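PDB 6N2B: tapirin from Caldicellulosiruptor kristjanssonii, which binds cellulose and probably helps the bacterium adhere to plant biomass, through a calcium-containing beta-helical C-terminal domain. Local coordinates for residues P217-I228 / Q237-L248. Residues are numbered along the deposited sequence; the frame is centred on the assembly and turned at random.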
ATOM      1  N   PRO A 217      -1.961  -8.691   4.943  1.00 25.02           N
ATOM      2  CA  PRO A 217      -1.658  -8.376   6.340  1.00 24.94           C
ATOM      3  C   PRO A 217      -2.804  -8.761   7.258  1.00 32.53           C
ATOM      4  O   PRO A 217      -3.943  -8.997   6.837  1.00 25.89           O
ATOM      5  CB  PRO A 217      -1.456  -6.854   6.327  1.00 18.91           C
ATOM      6  CG  PRO A 217      -2.304  -6.379   5.235  1.00 19.19           C
ATOM      7  CD  PRO A 217      -2.254  -7.470   4.162  1.00 19.88           C
ATOM      8  N   ASN A 218      -2.467  -8.825   8.536  1.00 23.51           N
ATOM      9  CA  ASN A 218      -3.431  -9.098   9.575  1.00 21.52           C
ATOM     10  C   ASN A 218      -4.312  -7.881   9.828  1.00 24.41           C
ATOM     11  O   ASN A 218      -3.962  -6.737   9.515  1.00 25.85           O
ATOM     12  CB  ASN A 218      -2.702  -9.463  10.865  1.00 20.42           C
ATOM     13  CG  ASN A 218      -1.657  -8.429  11.228  1.00 19.64           C
ATOM     14  OD1 ASN A 218      -0.620  -8.350  10.591  1.00 27.65           O
ATOM     15  ND2 ASN A 218      -1.946  -7.602  12.226  1.00 24.56           N
ATOM     16  N   TYR A 219      -5.457  -8.144  10.440  1.00 26.30           N
ATOM     17  CA  TYR A 219      -6.261  -7.094  11.052  1.00 31.98           C
ATOM     18  C   TYR A 219      -5.430  -6.255  12.017  1.00 25.40           C
ATOM     19  O   TYR A 219      -4.690  -6.794  12.843  1.00 28.97           O
ATOM     20  CB  TYR A 219      -7.423  -7.747  11.792  1.00 33.17           C
ATOM     21  CG  TYR A 219      -8.354  -6.799  12.489  1.00 33.19           C
ATOM     22  CD1 TYR A 219      -9.289  -6.069  11.767  1.00 24.15           C
ATOM     23  CD2 TYR A 219      -8.323  -6.663  13.875  1.00 27.03           C
ATOM     24  CE1 TYR A 219     -10.157  -5.220  12.400  1.00 33.73           C
ATOM     25  CE2 TYR A 219      -9.187  -5.816  14.518  1.00 31.10           C
ATOM     26  CZ  TYR A 219     -10.108  -5.090  13.778  1.00 37.05           C
ATOM     27  OH  TYR A 219     -10.986  -4.227  14.407  1.00 34.39           O
ATOM     28  N   LYS A 220      -5.576  -4.930  11.925  1.00 31.27           N
ATOM     29  CA  LYS A 220      -4.780  -3.982  12.708  1.00 28.92           C
ATOM     30  C   LYS A 220      -3.314  -4.029  12.290  1.00 27.07           C
ATOM     31  O   LYS A 220      -2.474  -4.647  12.952  1.00 29.10           O
ATOM     32  CB  LYS A 220      -4.927  -4.254  14.209  1.00 29.32           C
ATOM     33  CG  LYS A 220      -5.717  -3.203  14.936  1.00 44.33           C
ATOM     34  CD  LYS A 220      -4.828  -1.991  15.262  1.00 56.34           C
ATOM     35  CE  LYS A 220      -5.568  -0.921  16.081  1.00 62.05           C
ATOM     36  NZ  LYS A 220      -6.186   0.154  15.242  1.00 67.04           N
ATOM     37  N   PHE A 221      -2.996  -3.399  11.172  1.00 27.08           N
ATOM     38  CA  PHE A 221      -1.633  -3.385  10.664  1.00 25.91           C
ATOM     39  C   PHE A 221      -1.353  -1.969  10.210  1.00 24.33           C
ATOM     40  O   PHE A 221      -2.061  -1.435   9.349  1.00 21.94           O
ATOM     41  CB  PHE A 221      -1.454  -4.377   9.511  1.00 28.18           C
ATOM     42  CG  PHE A 221      -0.020  -4.555   9.050  1.00 26.01           C
ATOM     43  CD1 PHE A 221       0.513  -3.751   8.051  1.00 26.53           C
ATOM     44  CD2 PHE A 221       0.775  -5.565   9.574  1.00 30.52           C
ATOM     45  CE1 PHE A 221       1.825  -3.937   7.600  1.00 21.44           C
ATOM     46  CE2 PHE A 221       2.093  -5.743   9.127  1.00 26.85           C
ATOM     47  CZ  PHE A 221       2.610  -4.925   8.139  1.00 16.18           C
ATOM     48  N   THR A 222      -0.360  -1.350  10.821  1.00 22.39           N
ATOM     49  CA  THR A 222       0.063  -0.015  10.446  1.00 24.33           C
ATOM     50  C   THR A 222       1.468  -0.112   9.884  1.00 25.58           C
ATOM     51  O   THR A 222       2.348  -0.709  10.509  1.00 27.80           O
ATOM     52  CB  THR A 222       0.049   0.935  11.640  1.00 19.35           C
ATOM     53  OG1 THR A 222      -1.281   1.069  12.155  1.00 27.83           O
ATOM     54  CG2 THR A 222       0.584   2.277  11.220  1.00 19.03           C
ATOM     55  N   VAL A 223       1.676   0.451   8.705  1.00 19.59           N
ATOM     56  CA  VAL A 223       3.012   0.708   8.207  1.00 17.20           C
ATOM     57  C   VAL A 223       3.230   2.219   8.201  1.00 20.62           C
ATOM     58  O   VAL A 223       2.386   2.988   7.719  1.00 16.33           O
ATOM     59  CB  VAL A 223       3.248   0.068   6.830  1.00 13.79           C
ATOM     60  CG1 VAL A 223       2.102   0.344   5.898  1.00 15.49           C
ATOM     61  CG2 VAL A 223       4.546   0.590   6.257  1.00 13.66           C
ATOM     62  N   ARG A 224       4.340   2.640   8.794  1.00 20.44           N
ATOM     63  CA  ARG A 224       4.654   4.044   9.017  1.00 19.56           C
ATOM     64  C   ARG A 224       5.991   4.325   8.334  1.00 24.34           C
ATOM     65  O   ARG A 224       7.051   3.905   8.823  1.00 16.30           O
ATOM     66  CB  ARG A 224       4.696   4.348  10.516  1.00 17.91           C
ATOM     67  CG  ARG A 224       5.218   5.719  10.890  1.00 23.01           C
ATOM     68  CD  ARG A 224       5.350   5.867  12.418  1.00 29.44           C
ATOM     69  NE  ARG A 224       4.075   5.628  13.097  1.00 35.01           N
ATOM     70  CZ  ARG A 224       3.232   6.597  13.441  1.00 27.89           C
ATOM     71  NH1 ARG A 224       3.556   7.855  13.180  1.00 14.02           N
ATOM     72  NH2 ARG A 224       2.078   6.311  14.044  1.00 27.12           N
ATOM     73  N   GLY A 225       5.932   5.034   7.201  1.00 17.51           N
ATOM     74  CA  GLY A 225       7.109   5.330   6.417  1.00 12.14           C
ATOM     75  C   GLY A 225       7.378   4.246   5.409  1.00 19.62           C
ATOM     76  O   GLY A 225       6.680   3.226   5.321  1.00 18.23           O
ATOM     77  N   GLY A 226       8.439   4.468   4.640  1.00 22.31           N
ATOM     78  CA  GLY A 226       8.866   3.524   3.618  1.00 17.24           C
ATOM     79  C   GLY A 226       7.822   3.384   2.519  1.00 19.38           C
ATOM     80  O   GLY A 226       6.880   4.168   2.388  1.00 14.72           O
ATOM     81  N   SER A 227       8.005   2.340   1.724  1.00 16.42           N
ATOM     82  CA  SER A 227       7.078   2.068   0.651  1.00 15.30           C
ATOM     83  C   SER A 227       6.613   0.625   0.739  1.00 18.11           C
ATOM     84  O   SER A 227       7.158  -0.188   1.488  1.00 14.64           O
ATOM     85  CB  SER A 227       7.704   2.362  -0.709  1.00 15.68           C
ATOM     86  OG  SER A 227       8.133   3.702  -0.779  1.00 18.59           O
ATOM     87  N   ILE A 228       5.588   0.333  -0.052  1.00 12.83           N
ATOM     88  CA  ILE A 228       4.913  -0.949  -0.075  1.00 12.18           C
ATOM     89  C   ILE A 228       4.904  -1.413  -1.518  1.00 18.87           C
ATOM     90  O   ILE A 228       4.558  -0.637  -2.417  1.00 19.56           O
ATOM     91  CB  ILE A 228       3.474  -0.837   0.462  1.00 16.54           C
ATOM     92  CG1 ILE A 228       3.487  -0.532   1.959  1.00 19.86           C
ATOM     93  CG2 ILE A 228       2.671  -2.073   0.163  1.00  8.43           C
ATOM     94  CD1 ILE A 228       2.410   0.437   2.365  1.00 17.04           C
ATOM     95  N   GLN A 237      -7.669  -6.868   5.707  1.00 29.19           N
ATOM     96  CA  GLN A 237      -8.881  -7.331   6.376  1.00 29.54           C
ATOM     97  C   GLN A 237      -9.329  -6.419   7.519  1.00 25.81           C
ATOM     98  O   GLN A 237      -9.886  -6.891   8.509  1.00 32.52           O
ATOM     99  CB  GLN A 237      -8.688  -8.759   6.881  1.00 28.24           C
ATOM    100  CG  GLN A 237      -7.504  -8.952   7.813  1.00 33.73           C
ATOM    101  CD  GLN A 237      -7.376 -10.395   8.330  1.00 58.05           C
ATOM    102  OE1 GLN A 237      -6.284 -10.977   8.312  1.00 60.89           O
ATOM    103  NE2 GLN A 237      -8.490 -10.968   8.808  1.00 50.08           N
ATOM    104  N   GLY A 238      -9.110  -5.125   7.399  1.00 27.66           N
ATOM    105  CA  GLY A 238      -9.647  -4.202   8.376  1.00 25.40           C
ATOM    106  C   GLY A 238      -8.548  -3.542   9.184  1.00 27.63           C
ATOM    107  O   GLY A 238      -7.478  -4.121   9.423  1.00 30.93           O
ATOM    108  N   GLU A 239      -8.810  -2.299   9.599  1.00 23.87           N
ATOM    109  CA  GLU A 239      -7.889  -1.507  10.415  1.00 26.64           C
ATOM    110  C   GLU A 239      -6.493  -1.458   9.806  1.00 28.53           C
ATOM    111  O   GLU A 239      -5.483  -1.559  10.509  1.00 27.94           O
ATOM    112  CB  GLU A 239      -7.813  -2.038  11.850  1.00 27.36           C
ATOM    113  CG  GLU A 239      -9.080  -1.890  12.659  1.00 29.54           C
ATOM    114  CD  GLU A 239      -9.469  -0.450  12.916  1.00 32.06           C
ATOM    115  OE1 GLU A 239      -8.574   0.431  12.939  1.00 30.36           O
ATOM    116  OE2 GLU A 239     -10.684  -0.209  13.104  1.00 34.60           O
ATOM    117  N   PHE A 240      -6.428  -1.322   8.487  1.00 23.50           N
ATOM    118  CA  PHE A 240      -5.145  -1.200   7.812  1.00 22.89           C
ATOM    119  C   PHE A 240      -4.789   0.275   7.664  1.00 20.71           C
ATOM    120  O   PHE A 240      -5.600   1.063   7.180  1.00 24.15           O
ATOM    121  CB  PHE A 240      -5.179  -1.883   6.449  1.00 21.48           C
ATOM    122  CG  PHE A 240      -3.923  -1.691   5.663  1.00 21.02           C
ATOM    123  CD1 PHE A 240      -2.830  -2.515   5.875  1.00 26.46           C
ATOM    124  CD2 PHE A 240      -3.818  -0.673   4.736  1.00 18.00           C
ATOM    125  CE1 PHE A 240      -1.657  -2.333   5.158  1.00 27.80           C
ATOM    126  CE2 PHE A 240      -2.660  -0.486   4.024  1.00 18.79           C
ATOM    127  CZ  PHE A 240      -1.575  -1.313   4.232  1.00 19.19           C
ATOM    128  N   LYS A 241      -3.583   0.650   8.090  1.00 24.53           N
ATOM    129  CA  LYS A 241      -3.161   2.047   8.059  1.00 19.94           C
ATOM    130  C   LYS A 241      -1.766   2.177   7.464  1.00 23.57           C
ATOM    131  O   LYS A 241      -0.838   1.461   7.853  1.00 21.80           O
ATOM    132  CB  LYS A 241      -3.194   2.671   9.449  1.00 13.32           C
ATOM    133  CG  LYS A 241      -4.588   2.985   9.908  1.00 21.20           C
ATOM    134  CD  LYS A 241      -4.640   3.145  11.413  1.00 36.84           C
ATOM    135  CE  LYS A 241      -5.744   4.081  11.843  1.00 36.78           C
ATOM    136  NZ  LYS A 241      -7.074   3.585  11.395  1.00 54.50           N
ATOM    137  N   ALA A 242      -1.626   3.099   6.527  1.00 18.26           N
ATOM    138  CA  ALA A 242      -0.339   3.498   5.981  1.00 17.37           C
ATOM    139  C   ALA A 242      -0.137   4.974   6.320  1.00 20.03           C
ATOM    140  O   ALA A 242      -0.826   5.843   5.773  1.00 19.76           O
ATOM    141  CB  ALA A 242      -0.308   3.252   4.476  1.00 14.90           C
ATOM    142  N   ILE A 243       0.777   5.270   7.233  1.00 14.55           N
ATOM    143  CA  ILE A 243       1.010   6.644   7.671  1.00 18.51           C
ATOM    144  C   ILE A 243       2.358   7.107   7.141  1.00 16.19           C
ATOM    145  O   ILE A 243       3.402   6.561   7.519  1.00 24.74           O
ATOM    146  CB  ILE A 243       0.963   6.774   9.199  1.00 17.60           C
ATOM    147  CG1 ILE A 243      -0.352   6.234   9.746  1.00 24.18           C
ATOM    148  CG2 ILE A 243       1.143   8.219   9.607  1.00 15.92           C
ATOM    149  CD1 ILE A 243      -0.358   6.144  11.261  1.00 25.32           C
ATOM    150  N   GLY A 244       2.345   8.124   6.287  1.00 14.42           N
ATOM    151  CA  GLY A 244       3.585   8.592   5.689  1.00 16.71           C
ATOM    152  C   GLY A 244       4.258   7.634   4.718  1.00 19.21           C
ATOM    153  O   GLY A 244       5.478   7.705   4.554  1.00 19.09           O
ATOM    154  N   VAL A 245       3.499   6.746   4.063  1.00 13.17           N
ATOM    155  CA  VAL A 245       4.066   5.857   3.057  1.00 14.95           C
ATOM    156  C   VAL A 245       4.391   6.650   1.795  1.00 19.52           C
ATOM    157  O   VAL A 245       3.576   7.442   1.301  1.00 21.46           O
ATOM    158  CB  VAL A 245       3.094   4.703   2.751  1.00 17.48           C
ATOM    159  CG1 VAL A 245       3.441   4.040   1.417  1.00 12.03           C
ATOM    160  CG2 VAL A 245       3.134   3.671   3.861  1.00 19.44           C
ATOM    161  N   ASN A 246       5.582   6.431   1.253  1.00 18.18           N
ATOM    162  CA  ASN A 246       5.989   7.150   0.051  1.00 24.67           C
ATOM    163  C   ASN A 246       5.333   6.576  -1.203  1.00 22.58           C
ATOM    164  O   ASN A 246       4.669   7.293  -1.959  1.00 24.46           O
ATOM    165  CB  ASN A 246       7.512   7.127  -0.072  1.00 27.19           C
ATOM    166  CG  ASN A 246       8.185   8.054   0.927  1.00 26.97           C
ATOM    167  OD1 ASN A 246       7.672   9.130   1.234  1.00 27.32           O
ATOM    168  ND2 ASN A 246       9.335   7.638   1.440  1.00 30.08           N
ATOM    169  N   ASN A 247       5.510   5.292  -1.456  1.00 16.21           N
ATOM    170  CA  ASN A 247       4.870   4.674  -2.607  1.00 24.13           C
ATOM    171  C   ASN A 247       4.152   3.392  -2.191  1.00 25.55           C
ATOM    172  O   ASN A 247       4.553   2.717  -1.235  1.00 25.55           O
ATOM    173  CB  ASN A 247       5.894   4.380  -3.736  1.00 20.49           C
ATOM    174  CG  ASN A 247       6.830   5.569  -4.015  1.00 26.99           C
ATOM    175  OD1 ASN A 247       6.407   6.589  -4.566  1.00 32.42           O
ATOM    176  ND2 ASN A 247       8.101   5.430  -3.653  1.00 20.46           N
ATOM    177  N   LEU A 248       3.070   3.077  -2.905  1.00 18.87           N
ATOM    178  CA  LEU A 248       2.410   1.777  -2.821  1.00 15.61           C
ATOM    179  C   LEU A 248       2.276   1.294  -4.254  1.00 19.40           C
ATOM    180  O   LEU A 248       1.398   1.767  -4.973  1.00 25.55           O
ATOM    181  CB  LEU A 248       1.051   1.869  -2.146  1.00 14.49           C
ATOM    182  CG  LEU A 248       0.312   0.569  -1.787  1.00 17.38           C
ATOM    183  CD1 LEU A 248      -0.806   0.877  -0.842  1.00 17.31           C
ATOM    184  CD2 LEU A 248      -0.264  -0.172  -2.987  1.00 19.57           C
TER
HETATM  185  O   HOH W   1      -5.611  -5.832   7.387  1.00 31.30           O
HETATM  186  O   HOH W   2      -3.909  -0.250  12.123  1.00 28.12           O
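Phe221 and Val223 pair in parallel with Phe240 and Ala242, successive turns of a beta-helix stacked one on the next. Lys220 N makes the first rung, to Gly238 O at 3.2 Å. The amides of Phe221 and Val223 reach across to Glu239 O and Lys241 O, and their carbonyls take the amides of Lys241 and Ile243; Val223 O accepts Ile243 N at 2.8 Å, close to the C=O axis. The alternate residues, Thr222 and Arg224, turn their own amides and carbonyls to strand 526-531, so the backbone is satisfied from both flanks. Past Arg224 both chains bend and the register slips by one. Gly225 N still finds Ile243 O, Gly226 O receives Asn246 N, and pairing resumes where Ile228 N meets Asn247 O at 2.9 Å.

Just past the bend, Ser227 OG lies beside its own backbone N (chi1 -58°), within reach of Asn247. It accepts Asn247 N at 3.1 Å and, weakly, Asn247 ND2, while Glu206 is its stronger partner. Lys220 and Glu239 run side by side at the other end, where Lys220 NZ makes a salt bridge to Glu239 OE1 at 3.3 Å, weak as a hydrogen bond; a long one joins that oxygen to Lys241 NZ. Glu239 OE2 goes to Asn285. One water donates to Glu239 O at 2.6 Å and also bonds Thr222 OG1; another links Asn218 O, Gln237 N and Gly238 O.

On the inner face of the beta-helix, Phe221 CD1 lies 3.9 Å from Phe240 CE1, the two side chains pointing the same way. Farther along, Ile228 CD1 packs on Val245 CG2 at 3.6 Å. Charges and one water occupy the face of Thr222 and Lys241, hydrocarbon the other: backbone bonds set the spacing of the turns, and the side chains reinforce it by different chemistry.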